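Local coordinates for serine protease inhibitor (Schistosoma haematobium, PDB 3STO), which probably inhibits serine-type endopeptidases, acting as a protease inhibitor of the serpin kind, at residues A[224-229]-A[292-297]; A[240-245]-A[259-264]; A[379-384]-A[397-402]. All coordinates share one frame; numbering follows the deposited sequence.

Interaction 1: A[224-229]-A[292-297]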
HETATM    1  N   MSE A 224     -13.434  -5.346  20.719  1.00 21.49           N
HETATM    2  CA  MSE A 224     -14.439  -5.158  19.675  1.00 17.65           C
HETATM    3  C   MSE A 224     -15.101  -3.767  19.782  1.00 17.25           C
HETATM    4  O   MSE A 224     -15.741  -3.438  20.776  1.00 24.05           O
HETATM    5  CB  MSE A 224     -15.474  -6.291  19.740  1.00 19.91           C
HETATM    6  CG  MSE A 224     -16.468  -6.372  18.570  1.00 25.07           C
HETATM    7 SE   MSE A 224     -15.631  -7.043  16.857  1.00 45.11          SE
HETATM    8  CE  MSE A 224     -15.760  -9.000  17.226  1.00 32.82           C
HETATM    9  N   MSE A 225     -14.925  -2.948  18.757  1.00 24.25           N
HETATM   10  CA  MSE A 225     -15.564  -1.642  18.690  1.00 19.62           C
HETATM   11  C   MSE A 225     -16.933  -1.837  18.107  1.00 16.59           C
HETATM   12  O   MSE A 225     -17.168  -2.755  17.304  1.00 21.01           O
HETATM   13  CB  MSE A 225     -14.756  -0.667  17.836  1.00 21.92           C
HETATM   14  CG  MSE A 225     -13.267  -0.699  18.162  1.00 29.23           C
HETATM   15 SE   MSE A 225     -12.238   0.639  17.158  1.00 43.44          SE
HETATM   16  CE  MSE A 225     -12.572   0.062  15.292  1.00 20.95           C
ATOM     17  N   THR A 226     -17.852  -0.995  18.547  1.00 15.44           N
ATOM     18  CA  THR A 226     -19.247  -1.175  18.176  1.00 22.99           C
ATOM     19  C   THR A 226     -19.844   0.193  17.910  1.00 15.47           C
ATOM     20  O   THR A 226     -19.480   1.165  18.550  1.00 16.01           O
ATOM     21  CB  THR A 226     -20.072  -1.916  19.296  1.00 18.19           C
ATOM     22  OG1 THR A 226     -20.031  -1.138  20.466  1.00 30.93           O
ATOM     23  CG2 THR A 226     -19.464  -3.272  19.675  1.00 21.21           C
ATOM     24  N   GLN A 227     -20.763   0.254  16.958  1.00 16.52           N
ATOM     25  CA  GLN A 227     -21.479   1.472  16.677  1.00 19.42           C
ATOM     26  C   GLN A 227     -22.706   1.212  15.791  1.00 31.26           C
ATOM     27  O   GLN A 227     -22.761   0.244  14.998  1.00 21.40           O
ATOM     28  CB  GLN A 227     -20.509   2.522  16.102  1.00 31.00           C
ATOM     29  CG  GLN A 227     -20.978   3.338  14.915  1.00 25.15           C
ATOM     30  CD  GLN A 227     -19.813   4.096  14.241  1.00 36.91           C
ATOM     31  OE1 GLN A 227     -19.400   3.746  13.139  1.00 25.19           O
ATOM     32  NE2 GLN A 227     -19.288   5.128  14.909  1.00 23.17           N
ATOM     33  N   GLU A 228     -23.732   2.037  15.979  1.00 23.15           N
ATOM     34  CA  GLU A 228     -24.859   1.972  15.078  1.00 33.44           C
ATOM     35  C   GLU A 228     -24.876   3.282  14.347  1.00 22.70           C
ATOM     36  O   GLU A 228     -24.647   4.328  14.937  1.00 29.59           O
ATOM     37  CB  GLU A 228     -26.147   1.720  15.822  1.00 27.00           C
ATOM     38  CG  GLU A 228     -26.015   0.715  16.948  1.00 41.40           C
ATOM     39  CD  GLU A 228     -26.975   1.026  18.095  1.00 74.69           C
ATOM     40  OE1 GLU A 228     -28.205   0.814  17.917  1.00 65.70           O
ATOM     41  OE2 GLU A 228     -26.499   1.505  19.160  1.00 65.44           O
ATOM     42  N   GLY A 229     -25.095   3.219  13.049  1.00 24.54           N
ATOM     43  CA  GLY A 229     -24.863   4.378  12.221  1.00 26.29           C
ATOM     44  C   GLY A 229     -25.323   4.237  10.791  1.00 27.54           C
ATOM     45  O   GLY A 229     -25.739   3.169  10.340  1.00 27.44           O
ATOM     46  N   SER A 292     -25.644  -1.856  12.396  1.00 20.76           N
ATOM     47  CA  SER A 292     -24.986  -2.229  13.641  1.00 25.10           C
ATOM     48  C   SER A 292     -23.612  -2.799  13.249  1.00 22.25           C
ATOM     49  O   SER A 292     -23.516  -3.877  12.671  1.00 21.21           O
ATOM     50  CB  SER A 292     -25.805  -3.280  14.377  1.00 24.17           C
ATOM     51  OG  SER A 292     -25.050  -3.855  15.421  1.00 28.32           O
ATOM     52  N   LEU A 293     -22.564  -2.043  13.529  1.00 20.54           N
ATOM     53  CA  LEU A 293     -21.226  -2.399  13.100  1.00 23.65           C
ATOM     54  C   LEU A 293     -20.383  -2.835  14.282  1.00 23.74           C
ATOM     55  O   LEU A 293     -20.247  -2.099  15.254  1.00 20.26           O
ATOM     56  CB  LEU A 293     -20.560  -1.200  12.410  1.00 22.32           C
ATOM     57  CG  LEU A 293     -19.052  -1.238  12.106  1.00 28.09           C
ATOM     58  CD1 LEU A 293     -18.721  -2.389  11.189  1.00 19.68           C
ATOM     59  CD2 LEU A 293     -18.560   0.094  11.487  1.00 17.95           C
ATOM     60  N   ARG A 294     -19.797  -4.020  14.203  1.00 20.52           N
ATOM     61  CA  ARG A 294     -18.762  -4.373  15.173  1.00 16.86           C
ATOM     62  C   ARG A 294     -17.485  -4.661  14.456  1.00 15.82           C
ATOM     63  O   ARG A 294     -17.463  -5.385  13.466  1.00 18.25           O
ATOM     64  CB  ARG A 294     -19.150  -5.587  15.998  1.00 25.91           C
ATOM     65  CG  ARG A 294     -20.522  -5.497  16.609  1.00 30.62           C
ATOM     66  CD  ARG A 294     -20.622  -6.481  17.731  1.00 27.56           C
ATOM     67  NE  ARG A 294     -21.985  -6.613  18.180  1.00 26.37           N
ATOM     68  CZ  ARG A 294     -22.571  -7.779  18.369  1.00 33.23           C
ATOM     69  NH1 ARG A 294     -21.891  -8.894  18.141  1.00 44.76           N
ATOM     70  NH2 ARG A 294     -23.820  -7.829  18.791  1.00 37.56           N
ATOM     71  N   LEU A 295     -16.410  -4.133  14.998  1.00 14.52           N
ATOM     72  CA  LEU A 295     -15.158  -4.108  14.293  1.00 19.57           C
ATOM     73  C   LEU A 295     -14.049  -4.194  15.330  1.00 18.85           C
ATOM     74  O   LEU A 295     -13.976  -3.372  16.236  1.00 19.65           O
ATOM     75  CB  LEU A 295     -15.050  -2.805  13.451  1.00 13.67           C
ATOM     76  CG  LEU A 295     -13.805  -2.564  12.586  1.00 25.75           C
ATOM     77  CD1 LEU A 295     -13.708  -3.633  11.480  1.00 20.66           C
ATOM     78  CD2 LEU A 295     -13.738  -1.139  11.966  1.00 16.77           C
ATOM     79  N   PRO A 296     -13.154  -5.179  15.173  1.00 25.60           N
ATOM     80  CA  PRO A 296     -11.975  -5.284  16.041  1.00 25.43           C
ATOM     81  C   PRO A 296     -11.041  -4.048  15.940  1.00 25.60           C
ATOM     82  O   PRO A 296     -10.849  -3.464  14.867  1.00 21.06           O
ATOM     83  CB  PRO A 296     -11.261  -6.543  15.498  1.00 20.39           C
ATOM     84  CG  PRO A 296     -12.252  -7.215  14.629  1.00 19.25           C
ATOM     85  CD  PRO A 296     -13.140  -6.183  14.091  1.00 17.22           C
ATOM     86  N   LYS A 297     -10.458  -3.650  17.059  1.00 21.83           N
ATOM     87  CA  LYS A 297      -9.363  -2.720  16.992  1.00 24.82           C
ATOM     88  C   LYS A 297      -8.091  -3.561  16.829  1.00 32.03           C
ATOM     89  O   LYS A 297      -7.928  -4.586  17.464  1.00 28.65           O
ATOM     90  CB  LYS A 297      -9.304  -1.819  18.213  1.00 23.44           C
ATOM     91  CG  LYS A 297      -8.824  -2.465  19.430  1.00 38.58           C
ATOM     92  CD  LYS A 297      -9.045  -1.536  20.622  1.00 50.71           C
ATOM     93  CE  LYS A 297      -8.524  -0.138  20.348  1.00 41.69           C
ATOM     94  NZ  LYS A 297      -8.489   0.684  21.615  1.00 50.03           N
TER
HETATM   95  O   HOH W   1     -23.458  -2.120  17.101  1.00 26.47           O
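M225 and L295 form an antiparallel hydrogen-bonded pair between two strands of sheet C of the serpin fold, where strand 218-236 runs beside the strand that begins at 287. The short segments lie at 159° to one another. Two reciprocal pairs of backbone bonds fix the register, M225 with L295 and Q227 with L293; the straightest is L293 N to Q227 O at 2.7 Å. Between them, R294 CA also lies 3.1 Å from M225 O in a CA-H...O contact.

On the face of M225, L295, Q227 and L293, M225 and L295 lie side by side and point the same way. The selenomethionine chain of M225 bends at its last torsion (chi3 -61°), which carries its methyl CE to 3.7 Å from L295 CD2, while its SE passes K297 CB with the two side chains crossed at about a right angle. Q227 and L293 are likewise alongside, but the Q227 amide is engaged elsewhere, by K246 and by the carbonyl of S200.

The opposite face carries M224, T226 and R294. M224 starts with CG anti to the backbone N (chi1 -170°) and then turns twice, crossing R294 at about a right angle. Its CG is 3.8 Å from R294 CB, and its SE lies 3.8 Å from P296 CD. R294 runs extended from CG to NE beside T226, so the methyl CG2 of T226 touches the aliphatic part of the arginine, 3.9 Å from R294 CD. The guanidinium goes on to a salt bridge with E210. At the far end, S292 OG bonds to H376 NE2 and is hydrogen-bonded at 2.9 Å to a water, which donates a weak bond of 3.2 Å to Q227 O.

Interaction 2: A[240-245]-A[259-264]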
ATOM      1  N   GLY A 240     -20.839 -14.249  -2.378  1.00 22.50           N
ATOM      2  CA  GLY A 240     -20.698 -14.690  -1.005  1.00 19.72           C
ATOM      3  C   GLY A 240     -20.142 -13.710   0.010  1.00 22.95           C
ATOM      4  O   GLY A 240     -19.569 -14.141   1.023  1.00 21.26           O
ATOM      5  N   PHE A 241     -20.332 -12.402  -0.217  1.00 18.82           N
ATOM      6  CA  PHE A 241     -19.922 -11.401   0.793  1.00 12.79           C
ATOM      7  C   PHE A 241     -20.836 -10.161   0.911  1.00 14.18           C
ATOM      8  O   PHE A 241     -21.762  -9.955   0.127  1.00 15.70           O
ATOM      9  CB  PHE A 241     -18.463 -10.993   0.551  1.00 15.56           C
ATOM     10  CG  PHE A 241     -18.208 -10.429  -0.836  1.00 16.11           C
ATOM     11  CD1 PHE A 241     -18.708  -9.171  -1.209  1.00 18.77           C
ATOM     12  CD2 PHE A 241     -17.453 -11.122  -1.749  1.00 16.87           C
ATOM     13  CE1 PHE A 241     -18.469  -8.635  -2.467  1.00 22.30           C
ATOM     14  CE2 PHE A 241     -17.209 -10.600  -3.015  1.00 20.97           C
ATOM     15  CZ  PHE A 241     -17.731  -9.356  -3.384  1.00 21.81           C
ATOM     16  N   GLU A 242     -20.564  -9.341   1.906  1.00 14.26           N
ATOM     17  CA  GLU A 242     -21.264  -8.080   2.074  1.00 20.08           C
ATOM     18  C   GLU A 242     -20.213  -7.033   2.376  1.00 16.69           C
ATOM     19  O   GLU A 242     -19.135  -7.370   2.850  1.00 12.82           O
ATOM     20  CB  GLU A 242     -22.358  -8.150   3.186  1.00 18.45           C
ATOM     21  CG  GLU A 242     -21.891  -8.672   4.571  1.00 22.57           C
ATOM     22  CD  GLU A 242     -23.059  -8.950   5.591  1.00 37.64           C
ATOM     23  OE1 GLU A 242     -24.229  -8.554   5.349  1.00 31.11           O
ATOM     24  OE2 GLU A 242     -22.810  -9.560   6.663  1.00 39.52           O
ATOM     25  N   ILE A 243     -20.539  -5.766   2.130  1.00 14.10           N
ATOM     26  CA  ILE A 243     -19.565  -4.707   2.223  1.00 11.06           C
ATOM     27  C   ILE A 243     -20.149  -3.476   2.901  1.00 14.25           C
ATOM     28  O   ILE A 243     -21.298  -3.132   2.647  1.00 17.06           O
ATOM     29  CB  ILE A 243     -19.080  -4.324   0.770  1.00 20.82           C
ATOM     30  CG1 ILE A 243     -18.394  -5.511   0.095  1.00 19.48           C
ATOM     31  CG2 ILE A 243     -18.167  -3.080   0.767  1.00 15.56           C
ATOM     32  CD1 ILE A 243     -17.868  -5.209  -1.284  1.00 18.52           C
ATOM     33  N   VAL A 244     -19.355  -2.819   3.750  1.00 10.91           N
ATOM     34  CA  VAL A 244     -19.668  -1.496   4.244  1.00 18.13           C
ATOM     35  C   VAL A 244     -18.533  -0.587   3.898  1.00 18.19           C
ATOM     36  O   VAL A 244     -17.401  -1.031   3.753  1.00 23.75           O
ATOM     37  CB  VAL A 244     -19.911  -1.375   5.817  1.00 18.18           C
ATOM     38  CG1 VAL A 244     -21.224  -2.011   6.212  1.00 18.22           C
ATOM     39  CG2 VAL A 244     -18.740  -1.936   6.621  1.00 17.62           C
ATOM     40  N   SER A 245     -18.850   0.699   3.774  1.00 22.12           N
ATOM     41  CA  SER A 245     -17.855   1.740   3.538  1.00 19.65           C
ATOM     42  C   SER A 245     -17.962   2.745   4.663  1.00 24.16           C
ATOM     43  O   SER A 245     -19.020   3.310   4.889  1.00 28.93           O
ATOM     44  CB  SER A 245     -18.127   2.417   2.219  1.00 19.60           C
ATOM     45  OG  SER A 245     -16.975   3.086   1.814  1.00 26.82           O
ATOM     46  N   LEU A 259     -16.850  -8.601   4.075  1.00 14.47           N
ATOM     47  CA  LEU A 259     -17.119  -9.640   5.064  1.00 15.57           C
ATOM     48  C   LEU A 259     -17.827 -10.811   4.398  1.00 15.14           C
ATOM     49  O   LEU A 259     -18.946 -10.677   3.895  1.00 19.82           O
ATOM     50  CB  LEU A 259     -17.947  -9.085   6.244  1.00  8.48           C
ATOM     51  CG  LEU A 259     -18.096 -10.019   7.453  1.00 20.11           C
ATOM     52  CD1 LEU A 259     -16.735 -10.280   8.158  1.00 10.86           C
ATOM     53  CD2 LEU A 259     -19.110  -9.482   8.454  1.00 11.91           C
ATOM     54  N   PRO A 260     -17.164 -11.970   4.378  1.00 21.53           N
ATOM     55  CA  PRO A 260     -17.800 -13.189   3.854  1.00 19.40           C
ATOM     56  C   PRO A 260     -19.099 -13.493   4.599  1.00 15.42           C
ATOM     57  O   PRO A 260     -19.200 -13.277   5.816  1.00 16.34           O
ATOM     58  CB  PRO A 260     -16.768 -14.265   4.148  1.00 14.85           C
ATOM     59  CG  PRO A 260     -15.464 -13.521   4.222  1.00 16.93           C
ATOM     60  CD  PRO A 260     -15.811 -12.234   4.904  1.00 13.57           C
ATOM     61  N   LEU A 261     -20.084 -13.989   3.866  1.00 23.97           N
ATOM     62  CA  LEU A 261     -21.378 -14.317   4.467  1.00 27.38           C
ATOM     63  C   LEU A 261     -21.342 -15.446   5.511  1.00 27.66           C
ATOM     64  O   LEU A 261     -22.194 -15.524   6.378  1.00 31.29           O
ATOM     65  CB  LEU A 261     -22.432 -14.544   3.387  1.00 17.98           C
ATOM     66  CG  LEU A 261     -22.703 -13.194   2.709  1.00 17.99           C
ATOM     67  CD1 LEU A 261     -23.627 -13.304   1.509  1.00 26.42           C
ATOM     68  CD2 LEU A 261     -23.271 -12.236   3.725  1.00 17.77           C
ATOM     69  N   GLU A 262     -20.344 -16.306   5.473  1.00 27.94           N
ATOM     70  CA  GLU A 262     -20.243 -17.266   6.555  1.00 31.38           C
ATOM     71  C   GLU A 262     -18.838 -17.214   7.121  1.00 30.35           C
ATOM     72  O   GLU A 262     -18.009 -16.451   6.648  1.00 24.66           O
ATOM     73  CB  GLU A 262     -20.601 -18.673   6.090  1.00 37.58           C
ATOM     74  CG  GLU A 262     -19.386 -19.492   5.720  1.00 56.16           C
ATOM     75  CD  GLU A 262     -18.930 -19.235   4.316  1.00 50.42           C
ATOM     76  OE1 GLU A 262     -19.476 -19.911   3.413  1.00 54.90           O
ATOM     77  OE2 GLU A 262     -18.043 -18.367   4.118  1.00 46.33           O
ATOM     78  N   LYS A 263     -18.567 -18.008   8.147  1.00 28.89           N
ATOM     79  CA  LYS A 263     -17.326 -17.811   8.860  1.00 30.00           C
ATOM     80  C   LYS A 263     -16.196 -18.700   8.350  1.00 22.82           C
ATOM     81  O   LYS A 263     -15.062 -18.536   8.754  1.00 27.31           O
ATOM     82  CB  LYS A 263     -17.538 -18.057  10.350  1.00 20.87           C
ATOM     83  CG  LYS A 263     -17.783 -19.536  10.716  1.00 27.98           C
ATOM     84  CD  LYS A 263     -18.238 -19.643  12.165  1.00 25.27           C
ATOM     85  CE  LYS A 263     -18.286 -21.073  12.620  1.00 29.45           C
ATOM     86  NZ  LYS A 263     -18.599 -21.147  14.089  1.00 49.59           N
ATOM     87  N   TRP A 264     -16.498 -19.670   7.500  1.00 27.02           N
ATOM     88  CA  TRP A 264     -15.479 -20.685   7.214  1.00 42.07           C
ATOM     89  C   TRP A 264     -14.586 -20.371   6.013  1.00 32.19           C
ATOM     90  O   TRP A 264     -13.480 -20.876   5.950  1.00 34.39           O
ATOM     91  CB  TRP A 264     -16.090 -22.083   7.047  1.00 32.46           C
ATOM     92  CG  TRP A 264     -16.881 -22.584   8.240  1.00 35.64           C
ATOM     93  CD1 TRP A 264     -16.389 -23.055   9.423  1.00 28.47           C
ATOM     94  CD2 TRP A 264     -18.303 -22.688   8.327  1.00 22.56           C
ATOM     95  NE1 TRP A 264     -17.419 -23.438  10.244  1.00 36.50           N
ATOM     96  CE2 TRP A 264     -18.605 -23.212   9.595  1.00 32.65           C
ATOM     97  CE3 TRP A 264     -19.351 -22.364   7.457  1.00 21.15           C
ATOM     98  CZ2 TRP A 264     -19.908 -23.404  10.023  1.00 28.73           C
ATOM     99  CZ3 TRP A 264     -20.621 -22.567   7.866  1.00 28.27           C
ATOM    100  CH2 TRP A 264     -20.902 -23.090   9.140  1.00 31.74           C
TER
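Three backbone bonds join G240 and E242 to L259 and L261. L261 N reaches G240 O at 2.9 Å and is almost straight at hydrogen (171°), although the donor stands above the carbonyl plane of G240 instead of within it. E242 and L259 form a reciprocal pair: E242 N bonds to L259 O at 2.9 Å, and L259 N returns to E242 O at 2.9 Å, approaching nearly in line with that carbonyl. G240 O also accepts from N267 ND2, so two donors grip this one oxygen, and P260 CA lies 3.5 Å from it as well. The carboxylate of E242 has its polar partner outside the pair, OE1 bonding to the hydroxyl of Y233.

These bonds close the open end of the hairpin formed by strands 241-247 and 253-260, two neighbouring strands of serpin sheet B. On the other side of strand 241-247, G240 and F241 both face F236 of strand 218-236, which is a G1 beta bulge; the positive phi of G240 (73°) fits that motif.

Beyond the backbone, packing centres on L261. Its branches divide the work: CD1 rests against the backbone of G240 and F241, while CD2 lies 3.8 Å from E242 CD, the two side chains crossing obliquely. E242 CG sits between its own backbone N and carbonyl carbon (chi1 53°), 3.6 Å from L259 O. Beyond CG the chain is extended and runs alongside L259 in the same direction, bringing OE2 to 4.1 Å from L259 CD2. The side chain of F241 touches segment 259-264 through CB, 3.4 Å from L259 O; its ring leads away from that segment and packs on V258.

Interaction 3: A[379-384]-A[397-402]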
ATOM      1  N   HIS A 379     -14.925 -12.798  12.116  1.00 15.19           N
ATOM      2  CA  HIS A 379     -14.156 -13.830  11.428  1.00 19.36           C
ATOM      3  C   HIS A 379     -13.322 -13.118  10.327  1.00 19.05           C
ATOM      4  O   HIS A 379     -13.540 -11.925  10.083  1.00 17.56           O
ATOM      5  CB  HIS A 379     -15.099 -14.931  10.868  1.00 13.80           C
ATOM      6  CG  HIS A 379     -16.275 -14.407  10.103  1.00 14.20           C
ATOM      7  ND1 HIS A 379     -16.342 -14.431   8.728  1.00 18.59           N
ATOM      8  CD2 HIS A 379     -17.449 -13.855  10.526  1.00 15.71           C
ATOM      9  CE1 HIS A 379     -17.503 -13.923   8.337  1.00 18.85           C
ATOM     10  NE2 HIS A 379     -18.194 -13.577   9.409  1.00 17.32           N
ATOM     11  N   PRO A 380     -12.369 -13.823   9.682  1.00 19.73           N
ATOM     12  CA  PRO A 380     -11.429 -13.156   8.739  1.00 21.75           C
ATOM     13  C   PRO A 380     -12.089 -12.348   7.613  1.00 18.79           C
ATOM     14  O   PRO A 380     -13.104 -12.718   7.021  1.00 16.17           O
ATOM     15  CB  PRO A 380     -10.595 -14.323   8.180  1.00 12.21           C
ATOM     16  CG  PRO A 380     -10.605 -15.337   9.352  1.00 17.76           C
ATOM     17  CD  PRO A 380     -12.034 -15.257   9.862  1.00 18.42           C
ATOM     18  N   PHE A 381     -11.495 -11.205   7.329  1.00 18.94           N
ATOM     19  CA  PHE A 381     -12.115 -10.275   6.406  1.00 19.93           C
ATOM     20  C   PHE A 381     -11.076  -9.572   5.542  1.00 17.80           C
ATOM     21  O   PHE A 381      -9.894  -9.511   5.871  1.00 14.17           O
ATOM     22  CB  PHE A 381     -12.920  -9.238   7.177  1.00 12.19           C
ATOM     23  CG  PHE A 381     -12.096  -8.440   8.164  1.00 15.36           C
ATOM     24  CD1 PHE A 381     -11.777  -8.958   9.419  1.00 11.70           C
ATOM     25  CD2 PHE A 381     -11.639  -7.175   7.843  1.00 13.01           C
ATOM     26  CE1 PHE A 381     -11.057  -8.221  10.331  1.00 12.69           C
ATOM     27  CE2 PHE A 381     -10.899  -6.428   8.759  1.00 16.93           C
ATOM     28  CZ  PHE A 381     -10.614  -6.946  10.005  1.00 13.54           C
ATOM     29  N   ILE A 382     -11.541  -9.009   4.444  1.00 18.41           N
ATOM     30  CA  ILE A 382     -10.673  -8.215   3.590  1.00 21.32           C
ATOM     31  C   ILE A 382     -11.074  -6.747   3.712  1.00 16.86           C
ATOM     32  O   ILE A 382     -12.254  -6.409   3.786  1.00 20.99           O
ATOM     33  CB  ILE A 382     -10.682  -8.778   2.130  1.00 17.74           C
ATOM     34  CG1 ILE A 382      -9.677  -9.938   2.054  1.00 14.76           C
ATOM     35  CG2 ILE A 382     -10.367  -7.715   1.087  1.00 17.13           C
ATOM     36  CD1 ILE A 382     -10.287 -11.194   1.664  1.00 23.10           C
ATOM     37  N   CYS A 383     -10.092  -5.874   3.795  1.00 14.81           N
ATOM     38  CA  CYS A 383     -10.406  -4.466   3.896  1.00 18.04           C
ATOM     39  C   CYS A 383      -9.479  -3.588   3.038  1.00 25.46           C
ATOM     40  O   CYS A 383      -8.394  -4.020   2.618  1.00 23.49           O
ATOM     41  CB  CYS A 383     -10.435  -4.018   5.353  1.00 13.98           C
ATOM     42  SG  CYS A 383      -8.870  -4.170   6.147  1.00 18.47           S
ATOM     43  N   PHE A 384      -9.931  -2.365   2.767  1.00 15.02           N
ATOM     44  CA  PHE A 384      -9.204  -1.446   1.913  1.00 16.35           C
ATOM     45  C   PHE A 384      -9.293  -0.043   2.456  1.00 19.29           C
ATOM     46  O   PHE A 384     -10.286   0.316   3.082  1.00 14.13           O
ATOM     47  CB  PHE A 384      -9.846  -1.422   0.548  1.00 15.32           C
ATOM     48  CG  PHE A 384      -9.911  -2.765  -0.135  1.00 14.67           C
ATOM     49  CD1 PHE A 384      -8.839  -3.210  -0.938  1.00 18.18           C
ATOM     50  CD2 PHE A 384     -11.049  -3.535  -0.048  1.00 12.55           C
ATOM     51  CE1 PHE A 384      -8.892  -4.400  -1.619  1.00 13.67           C
ATOM     52  CE2 PHE A 384     -11.130  -4.762  -0.718  1.00 15.90           C
ATOM     53  CZ  PHE A 384     -10.050  -5.190  -1.516  1.00 19.57           C
ATOM     54  N   ALA A 397      -5.655  -5.179   2.232  1.00 15.41           N
ATOM     55  CA  ALA A 397      -5.321  -5.950   3.407  1.00 16.33           C
ATOM     56  C   ALA A 397      -6.243  -7.146   3.558  1.00 16.79           C
ATOM     57  O   ALA A 397      -7.434  -7.084   3.269  1.00 18.42           O
ATOM     58  CB  ALA A 397      -5.379  -5.082   4.678  1.00  7.54           C
ATOM     59  N   LYS A 398      -5.673  -8.240   4.029  1.00 16.84           N
ATOM     60  CA  LYS A 398      -6.466  -9.348   4.508  1.00 12.73           C
ATOM     61  C   LYS A 398      -6.163  -9.545   6.010  1.00 15.96           C
ATOM     62  O   LYS A 398      -5.001  -9.681   6.431  1.00 18.18           O
ATOM     63  CB  LYS A 398      -6.173 -10.611   3.706  1.00 15.86           C
ATOM     64  CG  LYS A 398      -6.908 -11.835   4.242  1.00 27.52           C
ATOM     65  CD  LYS A 398      -6.620 -13.069   3.420  1.00 33.58           C
ATOM     66  CE  LYS A 398      -5.190 -13.533   3.597  1.00 36.35           C
ATOM     67  NZ  LYS A 398      -5.080 -14.986   3.293  1.00 36.04           N
ATOM     68  N   VAL A 399      -7.210  -9.559   6.817  1.00 16.15           N
ATOM     69  CA  VAL A 399      -7.052  -9.736   8.256  1.00 21.26           C
ATOM     70  C   VAL A 399      -7.635 -11.067   8.720  1.00 22.82           C
ATOM     71  O   VAL A 399      -8.855 -11.252   8.803  1.00 21.87           O
ATOM     72  CB  VAL A 399      -7.658  -8.562   9.047  1.00 17.89           C
ATOM     73  CG1 VAL A 399      -7.325  -8.711  10.494  1.00 19.69           C
ATOM     74  CG2 VAL A 399      -7.130  -7.216   8.505  1.00 18.58           C
HETATM   75  N   MSE A 400      -6.745 -12.004   9.001  1.00 21.77           N
HETATM   76  CA  MSE A 400      -7.145 -13.325   9.471  1.00 26.16           C
HETATM   77  C   MSE A 400      -7.041 -13.437  10.981  1.00 20.80           C
HETATM   78  O   MSE A 400      -7.815 -14.136  11.623  1.00 32.43           O
HETATM   79  CB  MSE A 400      -6.245 -14.381   8.847  1.00 23.81           C
HETATM   80  CG  MSE A 400      -6.739 -14.866   7.516  1.00 46.26           C
HETATM   81 SE   MSE A 400      -5.595 -16.288   6.815  1.00 93.05          SE
HETATM   82  CE  MSE A 400      -6.608 -16.601   5.174  1.00 52.41           C
ATOM     83  N   ASN A 401      -6.053 -12.746  11.525  1.00 20.81           N
ATOM     84  CA  ASN A 401      -5.718 -12.829  12.906  1.00 23.92           C
ATOM     85  C   ASN A 401      -5.419 -11.426  13.389  1.00 28.07           C
ATOM     86  O   ASN A 401      -4.277 -10.960  13.279  1.00 28.18           O
ATOM     87  CB  ASN A 401      -4.477 -13.712  13.085  1.00 26.69           C
ATOM     88  CG  ASN A 401      -4.255 -14.145  14.541  1.00 38.71           C
ATOM     89  OD1 ASN A 401      -4.786 -13.553  15.485  1.00 36.92           O
ATOM     90  ND2 ASN A 401      -3.474 -15.197  14.716  1.00 61.19           N
ATOM     91  N   PRO A 402      -6.444 -10.745  13.929  1.00 20.76           N
ATOM     92  CA  PRO A 402      -6.239  -9.389  14.468  1.00 28.04           C
ATOM     93  C   PRO A 402      -5.392  -9.462  15.723  1.00 33.34           C
ATOM     94  O   PRO A 402      -5.609 -10.323  16.565  1.00 59.91           O
ATOM     95  CB  PRO A 402      -7.655  -8.897  14.794  1.00 23.53           C
ATOM     96  CG  PRO A 402      -8.601 -10.079  14.528  1.00 24.38           C
ATOM     97  CD  PRO A 402      -7.780 -11.293  14.225  1.00 23.33           C
TER
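V399 sits over one face of the F381 ring, the two side chains lying side by side and pointing the same way. V399 CB is 3.8 Å from the ring centroid and 24° off the ring normal, a CH-pi contact displaced toward the CE1-CZ side, with CZ the nearest ring atom at 3.5 Å from CB. F381 holds its CG between the backbone N and the carbonyl carbon (chi1 59°), the crowded position for a ring. At the rim, in the ring plane, is H379 O.

On the same face C383 SG leans toward its neighbours across the strands, 3.9 Å from A397 CB and a little farther from V399 CG2. On the other face I382 and K398 meet at a slant, I382 CG1 meeting K398 CB at 3.9 Å, while the lysine chain bends away and its NZ bonds to the carbonyl of F34. Before the strand, P380 CB touches the selenomethionine M400 at CG, 4.0 Å away.

Backbone bonds hold this register, F381 with V399 and C383 with A397 in both directions; the shortest is V399 N to F381 O at 2.8 Å, nearly straight at 170°. The arrangement is that of the C-terminal antiparallel hairpin of serpins, strands 381-387 and 392-399, which lies within sheet B.

How the interactions relate
Interaction 3 is a buried contact, whereas interactions 1 and 2 are partly buried and include several partly exposed residues. Interactions 2 and 3 share sheet B: strand 253-260 lies next to strand 381-387, and the two contacts touch where E262 O comes 3.1 Å from H379 CE1. Interaction 1 belongs to sheet C, but its strand 218-236 goes on to pair with 241-247, joining it to interaction 2 without touch, nearest atoms about 5 Å apart. Aromatic and aliphatic groups dominate interaction 3; interaction 1 adds outward-reaching charged and amide groups to selenomethionine packing; interaction 2 has three backbone bonds and sets L259 and L261 against the E242 side chain, whose carboxylate also bonds to Y233.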